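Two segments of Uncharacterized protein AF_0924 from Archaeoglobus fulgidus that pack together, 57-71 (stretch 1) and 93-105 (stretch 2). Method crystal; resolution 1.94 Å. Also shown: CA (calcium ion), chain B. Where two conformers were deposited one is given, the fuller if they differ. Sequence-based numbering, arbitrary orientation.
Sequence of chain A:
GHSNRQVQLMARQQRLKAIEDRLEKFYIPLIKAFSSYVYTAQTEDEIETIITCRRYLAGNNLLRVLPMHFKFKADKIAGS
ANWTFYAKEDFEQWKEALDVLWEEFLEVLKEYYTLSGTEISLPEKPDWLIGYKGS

Stretch 1 (57-71) LAGNNLLRVLPMHFK
Stretch 2 (93-105) QWKEALDVLWEEF

A short helix packed against a long one can set a leucine of its own into the centre of the contact and still find partners for backbone amides at its start, and this pair of segments is a compact example. The short helix beginning at Asn 60 runs antiparallel to the long helix of which 93-105 is a part, with axes 9.2 Å apart at closest approach and N-to-C directions at 172°. The register follows the pairs Gly 59 with Glu 104, Leu 62 with Val 100, Leu 66 with Ala 97 and Pro 67 with Gln 93, whose CA atoms lie 7.1, 5.9, 5.3 and 7.1 Å apart.

At the centre Leu 62 (chi1 t, chi2 p) acts as a knob in a hole formed by Ala 97, Val 100, Leu 101 and Glu 104. Its CD1 lies 4.0 Å from Val 100 CG1, and its CD2 3.8 Å from Leu 101 CD1. One turn on, Val 65 (m) brings CG2 to 3.9 Å from Val 100 CG2 (chi1 t). The small side chain of Ala 97 accompanies the close backbone approach here: its CB is 4.1 Å from Leu 66 CA and 3.7 Å from Val 65 O.

From Leu 66 the chain is extended, with phi/psi of -73/123 at Leu 66 and -61/155 at Pro 67, and the packing passes to Trp 94 (chi1 -86°, chi2 95°). Pro 67, its ring C-gamma exo, sets CG 3.6 Å from the centroid of the five-membered ring of Trp 94, 20° off the normal, a CH-pi contact over the face. Phe 70 (chi1 t, chi2 73°) directs its edge toward the face of Trp 94; the centroids of the Phe 70 ring and the Trp 94 six-membered ring are 5.4 Å apart, with planes at 74°. The indole NE1 of Trp 94 is buried without a polar partner.

Water 2 joins the backbones, donating to Val 65 O and to Gln 93 O, each 2.8 Å from its oxygen.

The polar edge is built by Glu 104 (chi1 m, chi2 t, chi3 168°), whose carboxylate meets the start of the short helix, where amides lack acceptors from a preceding turn. Gly 59 N, at the N-cap position, donates to Glu 104 OE2 at 3.0 Å, and Leu 62 N donates to Glu 104 OE1 at 3.0 Å. Water 1 accepts from Asn 61 N at 3.0 Å and donates to Glu 104 OE1 at 2.6 Å. An ideal CB on Gly 59 would lie 2.5 Å from Glu 104 OE1, a clash, so the bare glycine leaves room for the carboxylate.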

# COMPACT_ATOMS: atom_id res chain seq x y z
N LEU A 57 10.53 6.09 0.55
CA LEU A 57 10.78 4.75 0.00
C LEU A 57 9.96 4.49 -1.29
O LEU A 57 10.21 3.51 -2.01
CB LEU A 57 10.48 3.69 1.07
CG LEU A 57 11.45 3.74 2.26
CD1 LEU A 57 10.84 2.92 3.37
CD2 LEU A 57 12.88 3.23 1.85
N ALA A 58 9.05 5.41 -1.60
CA ALA A 58 8.11 5.23 -2.74
C ALA A 58 8.81 5.74 -4.05
O ALA A 58 9.66 6.66 -4.00
CB ALA A 58 6.84 6.03 -2.48
N GLY A 59 8.40 5.18 -5.18
CA GLY A 59 8.81 5.67 -6.50
C GLY A 59 8.09 6.97 -6.85
O GLY A 59 7.04 7.31 -6.26
N ASN A 60 8.67 7.74 -7.75
CA ASN A 60 8.10 9.07 -8.07
C ASN A 60 6.71 8.95 -8.67
O ASN A 60 5.89 9.82 -8.41
CB ASN A 60 9.04 9.86 -9.03
CG ASN A 60 10.31 10.37 -8.32
OD1 ASN A 60 10.64 9.90 -7.21
ND2 ASN A 60 11.01 11.36 -8.94
N ASN A 61 6.42 7.86 -9.43
CA ASN A 61 5.10 7.69 -10.07
C ASN A 61 4.02 7.60 -8.97
O ASN A 61 2.98 8.27 -9.02
CB ASN A 61 4.97 6.39 -10.89
CG ASN A 61 5.87 6.34 -12.08
OD1 ASN A 61 6.52 7.31 -12.41
ND2 ASN A 61 5.91 5.15 -12.74
N LEU A 62 4.26 6.74 -7.99
CA LEU A 62 3.34 6.60 -6.86
C LEU A 62 3.19 7.88 -6.02
O LEU A 62 2.08 8.24 -5.65
CB LEU A 62 3.80 5.42 -5.94
CG LEU A 62 2.88 5.20 -4.72
CD1 LEU A 62 1.38 4.93 -5.12
CD2 LEU A 62 3.42 4.06 -3.88
N LEU A 63 4.30 8.59 -5.76
CA LEU A 63 4.22 9.83 -4.98
C LEU A 63 3.30 10.83 -5.67
O LEU A 63 2.66 11.63 -4.99
CB LEU A 63 5.62 10.43 -4.77
CG LEU A 63 6.49 9.54 -3.89
CD1 LEU A 63 7.86 10.19 -3.78
CD2 LEU A 63 5.86 9.49 -2.46
N ARG A 64 3.24 10.83 -7.00
CA ARG A 64 2.29 11.73 -7.69
C ARG A 64 0.83 11.57 -7.25
O ARG A 64 0.06 12.53 -7.30
CB ARG A 64 2.41 11.57 -9.21
CG ARG A 64 3.65 12.38 -9.63
CD ARG A 64 4.13 12.16 -10.97
NE ARG A 64 4.89 13.36 -11.28
CZ ARG A 64 5.80 13.46 -12.24
NH1 ARG A 64 6.12 12.41 -12.99
NH2 ARG A 64 6.40 14.64 -12.45
N VAL A 65 0.45 10.34 -6.92
CA VAL A 65 -0.97 10.03 -6.70
C VAL A 65 -1.26 9.59 -5.28
O VAL A 65 -2.42 9.51 -4.89
CB VAL A 65 -1.55 8.95 -7.72
CG1 VAL A 65 -1.45 9.47 -9.18
CG2 VAL A 65 -0.80 7.63 -7.58
N LEU A 66 -0.23 9.30 -4.48
CA LEU A 66 -0.48 8.73 -3.15
C LEU A 66 -1.03 9.84 -2.22
O LEU A 66 -0.37 10.89 -2.09
CB LEU A 66 0.84 8.18 -2.56
CG LEU A 66 0.78 7.52 -1.17
CD1 LEU A 66 -0.04 6.18 -1.23
CD2 LEU A 66 2.24 7.27 -0.67
N PRO A 67 -2.23 9.65 -1.62
CA PRO A 67 -2.77 10.67 -0.73
C PRO A 67 -1.84 10.93 0.48
O PRO A 67 -1.05 10.05 0.88
CB PRO A 67 -4.10 10.05 -0.22
CG PRO A 67 -4.50 9.06 -1.35
CD PRO A 67 -3.15 8.49 -1.73
N MSE A 68 -1.96 12.13 1.04
CA MSE A 68 -1.17 12.57 2.19
C MSE A 68 -1.84 12.22 3.52
O MSE A 68 -1.19 12.20 4.56
CB MSE A 68 -1.09 14.10 2.18
CG MSE A 68 0.22 14.62 2.67
SE MSE A 68 1.47 14.28 1.22
CE MSE A 68 0.25 14.28 -0.33
N HIS A 69 -3.14 12.02 3.47
CA HIS A 69 -3.97 11.89 4.66
C HIS A 69 -4.87 10.68 4.51
O HIS A 69 -5.28 10.36 3.41
CB HIS A 69 -4.86 13.12 4.85
CG HIS A 69 -4.10 14.39 5.06
ND1 HIS A 69 -3.39 14.65 6.21
CD2 HIS A 69 -3.95 15.48 4.27
CE1 HIS A 69 -2.82 15.84 6.12
NE2 HIS A 69 -3.13 16.36 4.95
N PHE A 70 -5.20 10.01 5.61
CA PHE A 70 -6.03 8.80 5.50
C PHE A 70 -6.99 8.63 6.70
O PHE A 70 -8.16 8.30 6.50
CB PHE A 70 -5.17 7.53 5.38
CG PHE A 70 -5.98 6.26 5.46
CD1 PHE A 70 -6.79 5.87 4.40
CD2 PHE A 70 -5.98 5.49 6.63
CE1 PHE A 70 -7.58 4.70 4.49
CE2 PHE A 70 -6.77 4.32 6.72
CZ PHE A 70 -7.56 3.95 5.63
N LYS A 71 -6.46 8.82 7.90
CA LYS A 71 -7.15 8.52 9.17
C LYS A 71 -8.59 9.01 9.21
O LYS A 71 -9.48 8.29 9.66
CB LYS A 71 -6.48 9.29 10.32
CG LYS A 71 -5.34 8.62 10.97
CD LYS A 71 -4.82 9.49 12.14
CE LYS A 71 -5.79 9.56 13.31
NZ LYS A 71 -5.31 8.82 14.54
N GLN A 93 -9.51 8.21 -5.13
CA GLN A 93 -8.05 8.55 -5.00
C GLN A 93 -7.28 7.33 -4.53
O GLN A 93 -6.23 7.00 -5.08
CB GLN A 93 -7.79 9.64 -3.96
CG GLN A 93 -8.28 10.99 -4.31
CD GLN A 93 -7.34 12.09 -3.82
OE1 GLN A 93 -6.72 11.97 -2.75
NE2 GLN A 93 -7.22 13.15 -4.63
N TRP A 94 -7.80 6.67 -3.50
CA TRP A 94 -7.13 5.50 -2.95
C TRP A 94 -7.17 4.33 -3.89
O TRP A 94 -6.17 3.61 -4.00
CB TRP A 94 -7.69 5.10 -1.55
CG TRP A 94 -7.00 5.86 -0.49
CD1 TRP A 94 -7.40 7.02 0.09
CD2 TRP A 94 -5.68 5.57 0.05
NE1 TRP A 94 -6.44 7.46 0.95
CE2 TRP A 94 -5.37 6.60 0.95
CE3 TRP A 94 -4.74 4.56 -0.19
CZ2 TRP A 94 -4.15 6.64 1.66
CZ3 TRP A 94 -3.50 4.61 0.52
CH2 TRP A 94 -3.24 5.63 1.44
N LYS A 95 -8.28 4.11 -4.59
CA LYS A 95 -8.28 3.00 -5.55
C LYS A 95 -7.18 3.18 -6.63
O LYS A 95 -6.44 2.27 -6.97
CB LYS A 95 -9.65 2.85 -6.20
CG LYS A 95 -9.74 1.55 -7.01
CD LYS A 95 -10.71 1.65 -8.19
CE LYS A 95 -10.12 0.86 -9.39
NZ LYS A 95 -10.83 1.22 -10.67
N GLU A 96 -7.10 4.39 -7.17
CA GLU A 96 -6.09 4.75 -8.16
C GLU A 96 -4.66 4.57 -7.59
O GLU A 96 -3.77 4.01 -8.24
CB GLU A 96 -6.37 6.19 -8.56
CG GLU A 96 -5.30 6.87 -9.32
CD GLU A 96 -5.78 8.22 -9.88
OE1 GLU A 96 -7.02 8.39 -10.13
OE2 GLU A 96 -4.91 9.11 -10.07
N ALA A 97 -4.44 5.05 -6.37
CA ALA A 97 -3.11 4.96 -5.77
C ALA A 97 -2.72 3.52 -5.46
O ALA A 97 -1.55 3.17 -5.65
CB ALA A 97 -3.01 5.84 -4.52
N LEU A 98 -3.66 2.71 -4.95
CA LEU A 98 -3.37 1.30 -4.67
C LEU A 98 -2.97 0.55 -5.94
O LEU A 98 -2.06 -0.28 -5.91
CB LEU A 98 -4.55 0.59 -3.96
CG LEU A 98 -4.78 1.11 -2.53
CD1 LEU A 98 -6.12 0.58 -1.98
CD2 LEU A 98 -3.65 0.67 -1.65
N ASP A 99 -3.63 0.87 -7.05
CA ASP A 99 -3.29 0.22 -8.35
C ASP A 99 -1.87 0.60 -8.79
O ASP A 99 -1.09 -0.26 -9.26
CB ASP A 99 -4.32 0.59 -9.39
CG ASP A 99 -5.64 -0.22 -9.24
OD1 ASP A 99 -5.66 -1.33 -8.60
OD2 ASP A 99 -6.66 0.27 -9.80
N VAL A 100 -1.53 1.89 -8.64
CA VAL A 100 -0.14 2.34 -8.86
C VAL A 100 0.86 1.69 -7.89
O VAL A 100 1.93 1.27 -8.31
CB VAL A 100 0.02 3.89 -8.82
CG1 VAL A 100 1.48 4.29 -9.03
CG2 VAL A 100 -0.84 4.52 -9.94
N LEU A 101 0.52 1.63 -6.61
CA LEU A 101 1.35 0.93 -5.62
C LEU A 101 1.66 -0.52 -6.04
O LEU A 101 2.80 -1.01 -5.94
CB LEU A 101 0.59 0.93 -4.29
CG LEU A 101 1.12 0.07 -3.10
CD1 LEU A 101 2.38 0.69 -2.57
CD2 LEU A 101 0.02 0.03 -1.98
N TRP A 102 0.62 -1.23 -6.50
CA TRP A 102 0.79 -2.61 -6.92
C TRP A 102 1.73 -2.67 -8.14
O TRP A 102 2.68 -3.47 -8.18
CB TRP A 102 -0.56 -3.25 -7.26
CG TRP A 102 -0.35 -4.71 -7.65
CD1 TRP A 102 -0.37 -5.27 -8.92
CD2 TRP A 102 0.00 -5.76 -6.75
NE1 TRP A 102 -0.09 -6.62 -8.84
CE2 TRP A 102 0.14 -6.95 -7.52
CE3 TRP A 102 0.16 -5.84 -5.36
CZ2 TRP A 102 0.47 -8.18 -6.95
CZ3 TRP A 102 0.50 -7.08 -4.79
CH2 TRP A 102 0.64 -8.22 -5.58
N GLU A 103 1.51 -1.84 -9.16
CA GLU A 103 2.43 -1.84 -10.31
C GLU A 103 3.89 -1.56 -9.88
O GLU A 103 4.84 -2.24 -10.34
CB GLU A 103 1.96 -0.86 -11.39
CG GLU A 103 0.59 -1.23 -12.02
CD GLU A 103 0.49 -2.69 -12.54
OE1 GLU A 103 -0.52 -3.39 -12.24
OE2 GLU A 103 1.41 -3.13 -13.26
N GLU A 104 4.09 -0.56 -9.02
CA GLU A 104 5.47 -0.27 -8.53
C GLU A 104 6.05 -1.45 -7.79
O GLU A 104 7.20 -1.79 -7.96
CB GLU A 104 5.55 0.91 -7.57
CG GLU A 104 5.43 2.24 -8.25
CD GLU A 104 5.99 3.38 -7.45
OE1 GLU A 104 6.12 4.44 -8.10
OE2 GLU A 104 6.27 3.32 -6.20
N PHE A 105 5.25 -2.03 -6.91
CA PHE A 105 5.66 -3.19 -6.13
C PHE A 105 6.18 -4.30 -7.04
O PHE A 105 7.23 -4.85 -6.78
CB PHE A 105 4.50 -3.68 -5.26
CG PHE A 105 4.73 -5.02 -4.58
CD1 PHE A 105 5.77 -5.20 -3.67
CD2 PHE A 105 3.89 -6.10 -4.86
CE1 PHE A 105 5.98 -6.45 -3.02
CE2 PHE A 105 4.09 -7.38 -4.23
CZ PHE A 105 5.13 -7.53 -3.29
CA CA B . -10.75 6.62 10.73
O HOH W 1 7.78 5.23 -9.96
O HOH W 2 -4.78 9.04 -6.24